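Local coordinates for pollen-specific leucine-rich repeat extensin-like protein 1 (Arabidopsis thaliana, PDB 6TME) that probably takes part in sensing or maintaining the cell wall during pollen tube growth, binding a partner protein along its leucine-rich repeat domain, at residues Tyr48-Ala53 / Gly113-Val118; Ala95-Asn100 / Ala119-Asn124; Phe168-Tyr173 / Ala191-Asn196; Gly178-Glu183 / Asn197-Thr202. One frame throughout, in Å; residues are numbered along the deposited sequence.

Interactions 1 to 4 follow a leucine-rich repeat solenoid from its N-terminal helix toward its middle. Interactions 2 and 3 are the same kind of contact at different places: buried parallel strand pairs of the repeat ladder, tied by backbone hydrogen bonds, with polar and aromatic side chains turned to a second protein chain. Interaction 1 is also buried but wholly apolar and without a hydrogen bond; it touches interaction 2 through Leu51 against Ile97. Interaction 4 is partly exposed and belongs to the shorter second set of parallel strands, where a single direct bond is helped by a water. It adjoins interaction 3, with Phe199 against Ile171 and Asn197 reaching the Ile171 carbonyl.

Interaction 1 of 4, residues Tyr48-Ala53 / Gly113-Val118; sequences YIALQA and GLLTDV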
# COMPACT_ATOMS: atom_id res chain seq x y z
N TYR A 48 12.51 -20.33 21.62
CA TYR A 48 13.46 -21.29 21.07
C TYR A 48 12.75 -22.35 20.24
O TYR A 48 13.17 -22.66 19.12
CB TYR A 48 14.26 -21.95 22.20
CG TYR A 48 15.15 -23.08 21.72
CD1 TYR A 48 16.35 -22.82 21.07
CD2 TYR A 48 14.77 -24.42 21.88
CE1 TYR A 48 17.16 -23.82 20.62
CE2 TYR A 48 15.58 -25.45 21.42
CZ TYR A 48 16.78 -25.14 20.79
OH TYR A 48 17.60 -26.13 20.30
N ILE A 49 11.68 -22.92 20.79
CA ILE A 49 10.91 -23.94 20.07
C ILE A 49 10.33 -23.37 18.77
O ILE A 49 10.44 -23.99 17.70
CB ILE A 49 9.82 -24.50 21.00
CG1 ILE A 49 10.46 -25.31 22.15
CG2 ILE A 49 8.79 -25.34 20.21
CD1 ILE A 49 9.52 -25.53 23.38
N ALA A 50 9.72 -22.19 18.85
CA ALA A 50 9.21 -21.50 17.66
C ALA A 50 10.27 -21.36 16.58
O ALA A 50 10.04 -21.70 15.41
CB ALA A 50 8.67 -20.12 18.04
N LEU A 51 11.45 -20.87 16.96
CA LEU A 51 12.44 -20.56 15.93
C LEU A 51 13.06 -21.83 15.37
O LEU A 51 13.39 -21.88 14.18
CB LEU A 51 13.52 -19.64 16.48
CG LEU A 51 13.02 -18.24 16.84
CD1 LEU A 51 14.04 -17.52 17.75
CD2 LEU A 51 12.68 -17.42 15.60
N GLN A 52 13.23 -22.86 16.21
CA GLN A 52 13.74 -24.14 15.70
C GLN A 52 12.71 -24.83 14.81
O GLN A 52 13.08 -25.48 13.82
CB GLN A 52 14.17 -25.07 16.84
CG GLN A 52 15.48 -24.68 17.56
CD GLN A 52 16.66 -24.56 16.61
OE1 GLN A 52 16.79 -25.37 15.69
NE2 GLN A 52 17.52 -23.57 16.81
N ALA A 53 11.41 -24.73 15.14
CA ALA A 53 10.40 -25.27 14.23
C ALA A 53 10.43 -24.53 12.90
O ALA A 53 10.22 -25.14 11.84
CB ALA A 53 9.01 -25.20 14.86
N GLY A 113 3.21 -19.20 16.40
CA GLY A 113 2.24 -18.68 17.36
C GLY A 113 2.75 -18.61 18.79
O GLY A 113 2.10 -18.00 19.65
N LEU A 114 3.91 -19.23 19.07
CA LEU A 114 4.49 -19.15 20.40
C LEU A 114 5.23 -17.84 20.64
O LEU A 114 5.55 -17.53 21.79
CB LEU A 114 5.43 -20.34 20.63
CG LEU A 114 4.75 -21.72 20.77
CD1 LEU A 114 5.76 -22.82 20.63
CD2 LEU A 114 3.94 -21.88 22.07
N LEU A 115 5.51 -17.05 19.59
CA LEU A 115 6.27 -15.81 19.74
C LEU A 115 5.37 -14.67 20.23
O LEU A 115 5.19 -13.64 19.56
CB LEU A 115 6.93 -15.45 18.42
CG LEU A 115 7.99 -16.46 18.00
CD1 LEU A 115 8.48 -16.23 16.56
CD2 LEU A 115 9.16 -16.41 18.99
N THR A 116 4.80 -14.86 21.42
CA THR A 116 3.67 -14.02 21.83
C THR A 116 4.07 -12.59 22.16
O THR A 116 3.19 -11.76 22.36
CB THR A 116 2.94 -14.61 23.04
OG1 THR A 116 3.87 -14.87 24.08
CG2 THR A 116 2.19 -15.91 22.67
N ASP A 117 5.36 -12.28 22.21
CA ASP A 117 5.78 -10.91 22.48
C ASP A 117 6.13 -10.14 21.21
O ASP A 117 6.49 -8.97 21.30
CB ASP A 117 6.97 -10.91 23.45
CG ASP A 117 6.64 -11.60 24.77
OD1 ASP A 117 5.61 -11.23 25.37
OD2 ASP A 117 7.37 -12.55 25.17
N VAL A 118 6.06 -10.78 20.04
CA VAL A 118 6.51 -10.12 18.82
C VAL A 118 5.52 -9.03 18.42
O VAL A 118 4.30 -9.26 18.39
CB VAL A 118 6.70 -11.15 17.69
CG1 VAL A 118 6.78 -10.44 16.36
CG2 VAL A 118 7.96 -11.93 17.92
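Ala50 turns its methyl straight into the branched end of Leu115. Leu115 CG, set beside its backbone N (chi1 -66°), lies 3.7 Å from Ala50 CB and Leu115 CD2 3.9 Å from it, so the small bump meets the fork of the leucine instead of a single methyl. Two flanking contacts widen this centre. On one flank Ile49 CG2 touches Leu114 CD1 at 4.0 Å, the two side chains crossing obliquely, while Leu114 CB lies 4.2 Å from Ala50 CB. On the other, Leu51 CD2 only grazes Leu115 CD1 at 4.5 Å. No hydrogen bond spans the contact; it works through shape and the exclusion of water. Behind this first shell the backbone sets the leucines. Leu115 is the centre of an inverse gamma turn and begins a type I turn, closed by the bond from Val118 N to Leu115 O (3.0 Å). The helix is tied down from its far side, where Gln52 NE2 bonds to Trp69 O and Tyr77 OH. In the wider fold, helix 43-56 belongs to the N-terminal cap of the leucine-rich repeats: Leu51 extends onto Ile97 of strand 92-98, and Val118 packs on Val94 of that strand before strand 120-122 begins.

Interaction 2 of 4, residues Ala95-Asn100 / Ala119-Asn124; sequences AGIDLN and ALFHVN
Asp98 and His122 stand next to each other on neighbouring strands, carboxylate and imidazole planes turned 79° apart. They belong to the start of the parallel strand ladder of a leucine-rich repeat solenoid, formed here by strands 92-98 and 120-122. Asp98 CG, anti to its backbone N (chi1 -169°), is brought near His122 CB, and OD2 comes to the edge of the imidazole, near its plane, and takes a weak bond from His122 ND1 (3.3 Å); its stronger partner is a backbone group of another protein chain. The ring is steadied from elsewhere too: Leu120 CD2 sits over the centre of one face, NE2 bonds to Glu144, and an aromatic side chain of the other protein stacks on it. Asp98 OD1 accepts from Asn100 N at 3.0 Å, forming an Asx turn. An alanine at Asp98 would probably leave Asn100 N without this acceptor, His122 ND1 without its weak bond and the partner chain's backbone without its carboxylate. On the face of the ladder away from Asp98 and His122, Ile97 and Phe121 lie side by side, Ile97 CB 3.8 Å from Phe121 CD1, with Leu51 and Trp54 of helix 43-56 against Ile97. Past the last backbone bond between the segments, Leu99 N to His122 O (2.8 Å), the Asn100 amide plane is turned only 13° from that of the imidazole, and Asn100 OD1 receives Asn124 N at 2.7 Å.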
# COMPACT_ATOMS: atom_id res chain seq x y z
N ALA A 95 10.90 -9.57 20.65
CA ALA A 95 9.94 -8.53 20.31
C ALA A 95 9.86 -8.28 18.82
O ALA A 95 8.91 -7.64 18.35
CB ALA A 95 10.29 -7.20 21.01
N GLY A 96 10.84 -8.77 18.07
CA GLY A 96 10.92 -8.46 16.67
C GLY A 96 11.60 -9.55 15.87
O GLY A 96 12.51 -10.23 16.34
N ILE A 97 11.12 -9.72 14.64
CA ILE A 97 11.73 -10.59 13.66
C ILE A 97 11.93 -9.74 12.42
O ILE A 97 11.03 -9.01 12.02
CB ILE A 97 10.82 -11.79 13.37
CG1 ILE A 97 10.62 -12.61 14.65
CG2 ILE A 97 11.37 -12.58 12.20
CD1 ILE A 97 11.81 -13.46 15.02
N ASP A 98 13.13 -9.79 11.86
CA ASP A 98 13.41 -9.02 10.66
C ASP A 98 14.39 -9.83 9.82
O ASP A 98 15.58 -9.86 10.12
CB ASP A 98 13.96 -7.63 10.96
CG ASP A 98 14.00 -6.74 9.72
OD1 ASP A 98 14.05 -7.26 8.58
OD2 ASP A 98 13.97 -5.49 9.89
N LEU A 99 13.86 -10.44 8.75
CA LEU A 99 14.60 -11.20 7.76
C LEU A 99 14.50 -10.56 6.37
O LEU A 99 14.63 -11.26 5.35
CB LEU A 99 14.09 -12.65 7.72
CG LEU A 99 14.18 -13.40 9.06
CD1 LEU A 99 13.43 -14.77 9.04
CD2 LEU A 99 15.65 -13.57 9.46
N ASN A 100 14.25 -9.25 6.31
CA ASN A 100 14.11 -8.57 5.02
C ASN A 100 15.26 -8.91 4.09
O ASN A 100 16.43 -8.84 4.48
CB ASN A 100 14.04 -7.05 5.20
CG ASN A 100 12.68 -6.58 5.64
OD1 ASN A 100 11.72 -7.35 5.67
ND2 ASN A 100 12.59 -5.31 5.99
N ALA A 119 6.03 -7.84 18.17
CA ALA A 119 5.25 -6.74 17.64
C ALA A 119 5.73 -6.30 16.27
O ALA A 119 5.00 -5.58 15.57
CB ALA A 119 5.30 -5.54 18.60
N LEU A 120 6.92 -6.72 15.87
CA LEU A 120 7.49 -6.33 14.60
C LEU A 120 7.83 -7.60 13.84
O LEU A 120 8.55 -8.46 14.36
CB LEU A 120 8.72 -5.46 14.81
CG LEU A 120 9.49 -4.90 13.63
CD1 LEU A 120 10.09 -3.61 14.15
CD2 LEU A 120 10.60 -5.87 13.16
N PHE A 121 7.31 -7.72 12.62
CA PHE A 121 7.57 -8.90 11.80
C PHE A 121 7.82 -8.43 10.36
O PHE A 121 6.88 -8.07 9.63
CB PHE A 121 6.40 -9.87 11.90
CG PHE A 121 6.66 -11.20 11.27
CD1 PHE A 121 7.29 -12.21 11.99
CD2 PHE A 121 6.27 -11.44 9.97
CE1 PHE A 121 7.52 -13.45 11.41
CE2 PHE A 121 6.48 -12.68 9.39
CZ PHE A 121 7.13 -13.69 10.11
N HIS A 122 9.10 -8.39 9.97
CA HIS A 122 9.52 -7.94 8.64
C HIS A 122 10.15 -9.12 7.91
O HIS A 122 11.23 -9.58 8.29
CB HIS A 122 10.52 -6.78 8.73
CG HIS A 122 10.00 -5.57 9.43
ND1 HIS A 122 10.81 -4.52 9.81
CD2 HIS A 122 8.74 -5.22 9.81
CE1 HIS A 122 10.09 -3.60 10.42
NE2 HIS A 122 8.83 -4.00 10.44
N VAL A 123 9.50 -9.62 6.85
CA VAL A 123 10.10 -10.66 6.02
C VAL A 123 9.98 -10.30 4.54
O VAL A 123 9.81 -11.19 3.69
CB VAL A 123 9.52 -12.07 6.31
CG1 VAL A 123 9.95 -12.56 7.74
CG2 VAL A 123 8.02 -12.10 6.18
N ASN A 124 10.13 -9.02 4.21
CA ASN A 124 10.11 -8.59 2.82
C ASN A 124 11.16 -9.31 1.98
O ASN A 124 12.31 -9.50 2.41
CB ASN A 124 10.35 -7.09 2.68
CG ASN A 124 10.59 -6.67 1.21
OD1 ASN A 124 11.70 -6.75 0.70
ND2 ASN A 124 9.53 -6.27 0.51

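Interaction 3 of 4, residues Phe168-Tyr173 / Ala191-Asn196; sequences FLDIRY and AIFLNN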
# COMPACT_ATOMS: atom_id res chain seq x y z
N PHE A 168 0.39 -1.34 10.63
CA PHE A 168 1.06 -1.41 9.34
C PHE A 168 0.87 -2.83 8.84
O PHE A 168 1.30 -3.79 9.50
CB PHE A 168 2.54 -1.07 9.48
CG PHE A 168 3.31 -1.03 8.18
CD1 PHE A 168 3.70 -2.19 7.53
CD2 PHE A 168 3.68 0.19 7.64
CE1 PHE A 168 4.43 -2.12 6.36
CE2 PHE A 168 4.41 0.26 6.49
CZ PHE A 168 4.79 -0.89 5.85
N LEU A 169 0.20 -2.97 7.70
CA LEU A 169 -0.06 -4.25 7.07
C LEU A 169 0.43 -4.15 5.64
O LEU A 169 -0.14 -3.39 4.85
CB LEU A 169 -1.54 -4.59 7.13
CG LEU A 169 -1.98 -5.94 6.55
CD1 LEU A 169 -1.16 -7.08 7.10
CD2 LEU A 169 -3.46 -6.19 6.83
N ASP A 170 1.48 -4.91 5.31
CA ASP A 170 1.97 -5.01 3.93
C ASP A 170 1.91 -6.46 3.44
O ASP A 170 2.72 -7.29 3.86
CB ASP A 170 3.40 -4.46 3.83
CG ASP A 170 3.81 -4.19 2.38
OD1 ASP A 170 3.21 -4.82 1.48
OD2 ASP A 170 4.72 -3.37 2.13
N ILE A 171 0.99 -6.75 2.52
CA ILE A 171 0.90 -8.05 1.87
C ILE A 171 1.12 -7.96 0.37
O ILE A 171 0.86 -8.92 -0.35
CB ILE A 171 -0.44 -8.74 2.18
CG1 ILE A 171 -1.60 -7.92 1.58
CG2 ILE A 171 -0.63 -8.91 3.71
CD1 ILE A 171 -2.96 -8.61 1.68
N ARG A 172 1.61 -6.82 -0.11
CA ARG A 172 1.79 -6.58 -1.53
C ARG A 172 2.76 -7.59 -2.14
O ARG A 172 3.63 -8.15 -1.45
CB ARG A 172 2.29 -5.14 -1.76
CG ARG A 172 3.77 -4.93 -1.44
CD ARG A 172 4.24 -3.48 -1.23
NE ARG A 172 5.50 -3.55 -0.50
CZ ARG A 172 6.72 -3.47 -1.04
NH1 ARG A 172 6.90 -3.22 -2.34
NH2 ARG A 172 7.77 -3.63 -0.25
N TYR A 173 2.56 -7.87 -3.43
CA TYR A 173 3.47 -8.70 -4.23
C TYR A 173 3.47 -10.16 -3.76
O TYR A 173 4.52 -10.78 -3.59
CB TYR A 173 4.89 -8.12 -4.23
CG TYR A 173 5.07 -7.15 -5.35
CD1 TYR A 173 5.15 -7.59 -6.68
CD2 TYR A 173 5.14 -5.79 -5.10
CE1 TYR A 173 5.31 -6.66 -7.73
CE2 TYR A 173 5.31 -4.88 -6.11
CZ TYR A 173 5.39 -5.32 -7.43
OH TYR A 173 5.55 -4.38 -8.40
N ALA A 191 -1.43 2.19 7.42
CA ALA A 191 -0.89 1.87 6.10
C ALA A 191 -1.39 0.50 5.69
O ALA A 191 -1.26 -0.46 6.46
CB ALA A 191 0.64 1.90 6.10
N ILE A 192 -1.96 0.41 4.49
CA ILE A 192 -2.52 -0.81 3.93
C ILE A 192 -1.96 -0.95 2.52
O ILE A 192 -2.33 -0.18 1.62
CB ILE A 192 -4.06 -0.79 3.92
CG1 ILE A 192 -4.61 -0.33 5.27
CG2 ILE A 192 -4.65 -2.16 3.56
CD1 ILE A 192 -6.08 0.05 5.26
N PHE A 193 -1.05 -1.91 2.32
CA PHE A 193 -0.49 -2.19 1.00
C PHE A 193 -1.06 -3.51 0.51
O PHE A 193 -0.81 -4.56 1.11
CB PHE A 193 1.04 -2.22 1.05
CG PHE A 193 1.66 -0.92 1.51
CD1 PHE A 193 1.77 0.14 0.63
CD2 PHE A 193 2.09 -0.75 2.82
CE1 PHE A 193 2.33 1.36 1.04
CE2 PHE A 193 2.64 0.46 3.25
CZ PHE A 193 2.76 1.52 2.35
N LEU A 194 -1.86 -3.46 -0.55
CA LEU A 194 -2.46 -4.65 -1.14
C LEU A 194 -1.99 -4.89 -2.56
O LEU A 194 -2.33 -5.93 -3.14
CB LEU A 194 -3.99 -4.55 -1.14
CG LEU A 194 -4.65 -4.05 0.13
CD1 LEU A 194 -6.06 -3.59 -0.21
CD2 LEU A 194 -4.67 -5.15 1.21
N ASN A 195 -1.20 -3.99 -3.13
CA ASN A 195 -0.98 -3.97 -4.56
C ASN A 195 -0.29 -5.24 -5.02
O ASN A 195 0.36 -5.95 -4.24
CB ASN A 195 -0.16 -2.73 -4.98
CG ASN A 195 1.21 -2.65 -4.27
OD1 ASN A 195 1.32 -2.23 -3.11
ND2 ASN A 195 2.25 -3.06 -4.98
N ASN A 196 -0.46 -5.55 -6.31
CA ASN A 196 0.20 -6.68 -6.97
C ASN A 196 -0.14 -8.00 -6.28
O ASN A 196 0.73 -8.77 -5.85
CB ASN A 196 1.71 -6.47 -7.02
CG ASN A 196 2.11 -5.40 -8.00
OD1 ASN A 196 2.06 -4.21 -7.69
ND2 ASN A 196 2.52 -5.83 -9.19
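Phe193, its CG beside the backbone N (chi1 -60°), sets the CD2/CE2 side of its ring against two side chains of the adjoining strand, Phe168 at CE2 and Asp170 nearer CB. Phe168 CZ approaches Phe193 CE2 to 3.6 Å, the rings oblique to each other, and the small Ala191 beside them makes a hollow that the phenyl of Phe168 fills, CD2 of Phe168 lying 3.8 Å from Ala191 CB. Nearer the backbone, Asp170 OD1 rests 3.4 Å from Phe193 CB. The carboxylate is gripped within its own segment: OD1 accepts from Arg172 N in an Asx turn, and OD2 offers its syn lone pair to Arg172 NE at 2.7 Å in a salt bridge. Strands 168-170 and 191-193 are consecutive rungs of the parallel ladder of a leucine-rich repeat solenoid, with bonds such as Phe193 N to Leu169 O. On the inner side Ile171 CD1 fits against Leu194 CD2 at 3.9 Å, the two running side by side. Arg172 and Asn195 likewise lie alongside each other, Arg172 CB 3.4 Å from Asn195 OD1. Farther on, the Asn196 side chain is laid over the ring of Tyr173, amide and ring only 15° apart, with Asn196 CB 3.6 Å from the ring centroid. Asn195 ND2 holds that amide by donating to Asn196 OD1. An alanine at Tyr173 would probably open a gap over the Asn196 amide and deprive a neighbouring protein chain of the hydroxyl that its backbone bonds. Arg172 NH1 and Asn195 ND2 bond to that chain's backbone as well, while Asn195 OD1 turns to Thr216 OG1.

Interaction 4 of 4, residues Gly178-Glu183 / Asn197-Thr202; sequences GKLPPE and NRFEST. With EDO (1,2-ethanediol), chain U.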
# COMPACT_ATOMS: atom_id res chain seq x y z
N GLY A 178 -9.26 -13.42 -4.38
CA GLY A 178 -10.62 -13.40 -3.87
C GLY A 178 -11.04 -12.01 -3.40
O GLY A 178 -10.40 -11.00 -3.70
N LYS A 179 -12.12 -11.99 -2.64
CA LYS A 179 -12.69 -10.74 -2.16
C LYS A 179 -11.83 -10.15 -1.05
O LYS A 179 -11.12 -10.85 -0.33
CB LYS A 179 -14.11 -10.95 -1.63
CG LYS A 179 -15.09 -11.54 -2.63
CD LYS A 179 -16.44 -11.85 -1.97
CE LYS A 179 -17.50 -12.19 -3.03
NZ LYS A 179 -18.85 -12.41 -2.43
N LEU A 180 -11.94 -8.88 -0.90
CA LEU A 180 -11.29 -8.17 0.19
C LEU A 180 -12.22 -8.07 1.39
O LEU A 180 -13.36 -7.62 1.24
CB LEU A 180 -10.89 -6.79 -0.26
CG LEU A 180 -9.87 -6.00 0.52
CD1 LEU A 180 -8.61 -6.82 0.54
CD2 LEU A 180 -9.66 -4.64 -0.18
N PRO A 181 -11.80 -8.48 2.59
CA PRO A 181 -12.68 -8.37 3.77
C PRO A 181 -12.99 -6.92 4.08
O PRO A 181 -12.08 -6.15 4.44
CB PRO A 181 -11.85 -9.02 4.90
CG PRO A 181 -10.74 -9.77 4.21
CD PRO A 181 -10.48 -9.05 2.91
N PRO A 182 -14.25 -6.50 3.93
CA PRO A 182 -14.56 -5.08 4.19
C PRO A 182 -14.15 -4.62 5.57
O PRO A 182 -13.75 -3.47 5.75
CB PRO A 182 -16.09 -5.00 3.99
CG PRO A 182 -16.46 -6.23 3.17
CD PRO A 182 -15.44 -7.29 3.56
N GLU A 183 -14.20 -5.51 6.56
CA GLU A 183 -13.86 -5.08 7.91
C GLU A 183 -12.41 -4.62 8.05
O GLU A 183 -12.08 -4.00 9.06
CB GLU A 183 -14.16 -6.22 8.90
CG GLU A 183 -13.51 -7.56 8.59
CD GLU A 183 -14.39 -8.48 7.73
OE1 GLU A 183 -15.21 -7.96 6.95
OE2 GLU A 183 -14.25 -9.72 7.84
N ASN A 197 -1.44 -8.23 -6.17
CA ASN A 197 -1.96 -9.52 -5.76
C ASN A 197 -2.95 -9.94 -6.85
O ASN A 197 -2.90 -9.49 -8.00
CB ASN A 197 -2.55 -9.42 -4.35
CG ASN A 197 -1.50 -9.56 -3.29
OD1 ASN A 197 -1.03 -10.67 -3.02
ND2 ASN A 197 -1.06 -8.43 -2.73
N ARG A 198 -3.88 -10.80 -6.48
CA ARG A 198 -4.94 -11.17 -7.40
C ARG A 198 -6.30 -10.99 -6.74
O ARG A 198 -7.23 -11.76 -6.98
CB ARG A 198 -4.73 -12.59 -7.90
CG ARG A 198 -3.52 -12.71 -8.81
CD ARG A 198 -3.81 -12.05 -10.17
NE ARG A 198 -4.32 -13.02 -11.16
CZ ARG A 198 -4.47 -12.79 -12.46
NH1 ARG A 198 -4.17 -11.60 -12.98
NH2 ARG A 198 -4.92 -13.75 -13.25
N PHE A 199 -6.45 -9.97 -5.90
CA PHE A 199 -7.76 -9.64 -5.35
C PHE A 199 -8.75 -9.28 -6.45
O PHE A 199 -8.39 -8.71 -7.49
CB PHE A 199 -7.66 -8.49 -4.36
CG PHE A 199 -6.85 -8.82 -3.14
CD1 PHE A 199 -7.20 -9.90 -2.33
CD2 PHE A 199 -5.73 -8.06 -2.80
CE1 PHE A 199 -6.44 -10.23 -1.19
CE2 PHE A 199 -4.97 -8.38 -1.67
CZ PHE A 199 -5.32 -9.47 -0.87
N GLU A 200 -10.03 -9.56 -6.19
CA GLU A 200 -11.11 -9.40 -7.15
C GLU A 200 -12.30 -8.71 -6.50
O GLU A 200 -12.30 -8.37 -5.31
CB GLU A 200 -11.53 -10.75 -7.74
CG GLU A 200 -10.71 -11.19 -8.94
CD GLU A 200 -11.45 -12.22 -9.81
OE1 GLU A 200 -12.16 -13.09 -9.24
OE2 GLU A 200 -11.33 -12.15 -11.06
N SER A 201 -13.33 -8.49 -7.30
CA SER A 201 -14.56 -7.83 -6.89
C SER A 201 -14.32 -6.42 -6.34
O SER A 201 -13.35 -5.77 -6.71
CB SER A 201 -15.32 -8.66 -5.87
OG SER A 201 -16.26 -9.47 -6.55
N THR A 202 -15.24 -5.95 -5.50
CA THR A 202 -15.41 -4.53 -5.32
C THR A 202 -14.49 -3.99 -4.24
O THR A 202 -13.96 -4.72 -3.41
CB THR A 202 -16.86 -4.16 -4.95
OG1 THR A 202 -17.26 -4.84 -3.76
CG2 THR A 202 -17.78 -4.52 -6.07
C1 EDO U . -3.86 -10.70 -16.65
O1 EDO U . -4.68 -9.53 -16.45
C2 EDO U . -4.67 -11.83 -17.30
O2 EDO U . -5.45 -12.49 -16.29
O HOH W 1 -12.78 -7.21 -3.03
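Gly178 and Phe199 pair in a single parallel bridge, their CA atoms 5.0 Å apart, and Glu200 N bonds to Gly178 O at 2.9 Å. This is the second, shorter parallel sheet known from plant leucine-rich repeats, and the sequence from Gly178 through Leu180 to Pro181 fits the Gly-x-Ile-Pro signature of that class, with leucine in the isoleucine place. The glycine has a structural reason: at its positive phi of 84° a CB would be jammed against the preceding carbonyl oxygen. The main side-chain meeting is between Leu180 and Phe199. Leu180 CD1 stands over the middle of the phenyl ring, 4.3 Å from the centroid of Phe199 and 4° off the ring normal, a CH-pi contact at rather long range. With Phe199 CG beside its backbone N (chi1 -65°), Gly178 O approaches the same ring at its edge, in plane, 3.7 Å from Phe199 CD1. Phe176, Phe222 and Ile171 also pack against Phe199, joining this strand to its neighbours and to the main ladder. Toward the surface Lys179 CG brushes Ser201 CB at 4.3 Å. At the other end of 197-202, Arg198 NH2 makes a weak bond, 3.3 Å, to O2 of an ethanediol that probably came from the crystallisation liquor. One water completes the link where the two segments diverge: it accepts from Leu180 N at 2.8 Å and donates to Glu200 O at 2.6 Å and to Thr202 O.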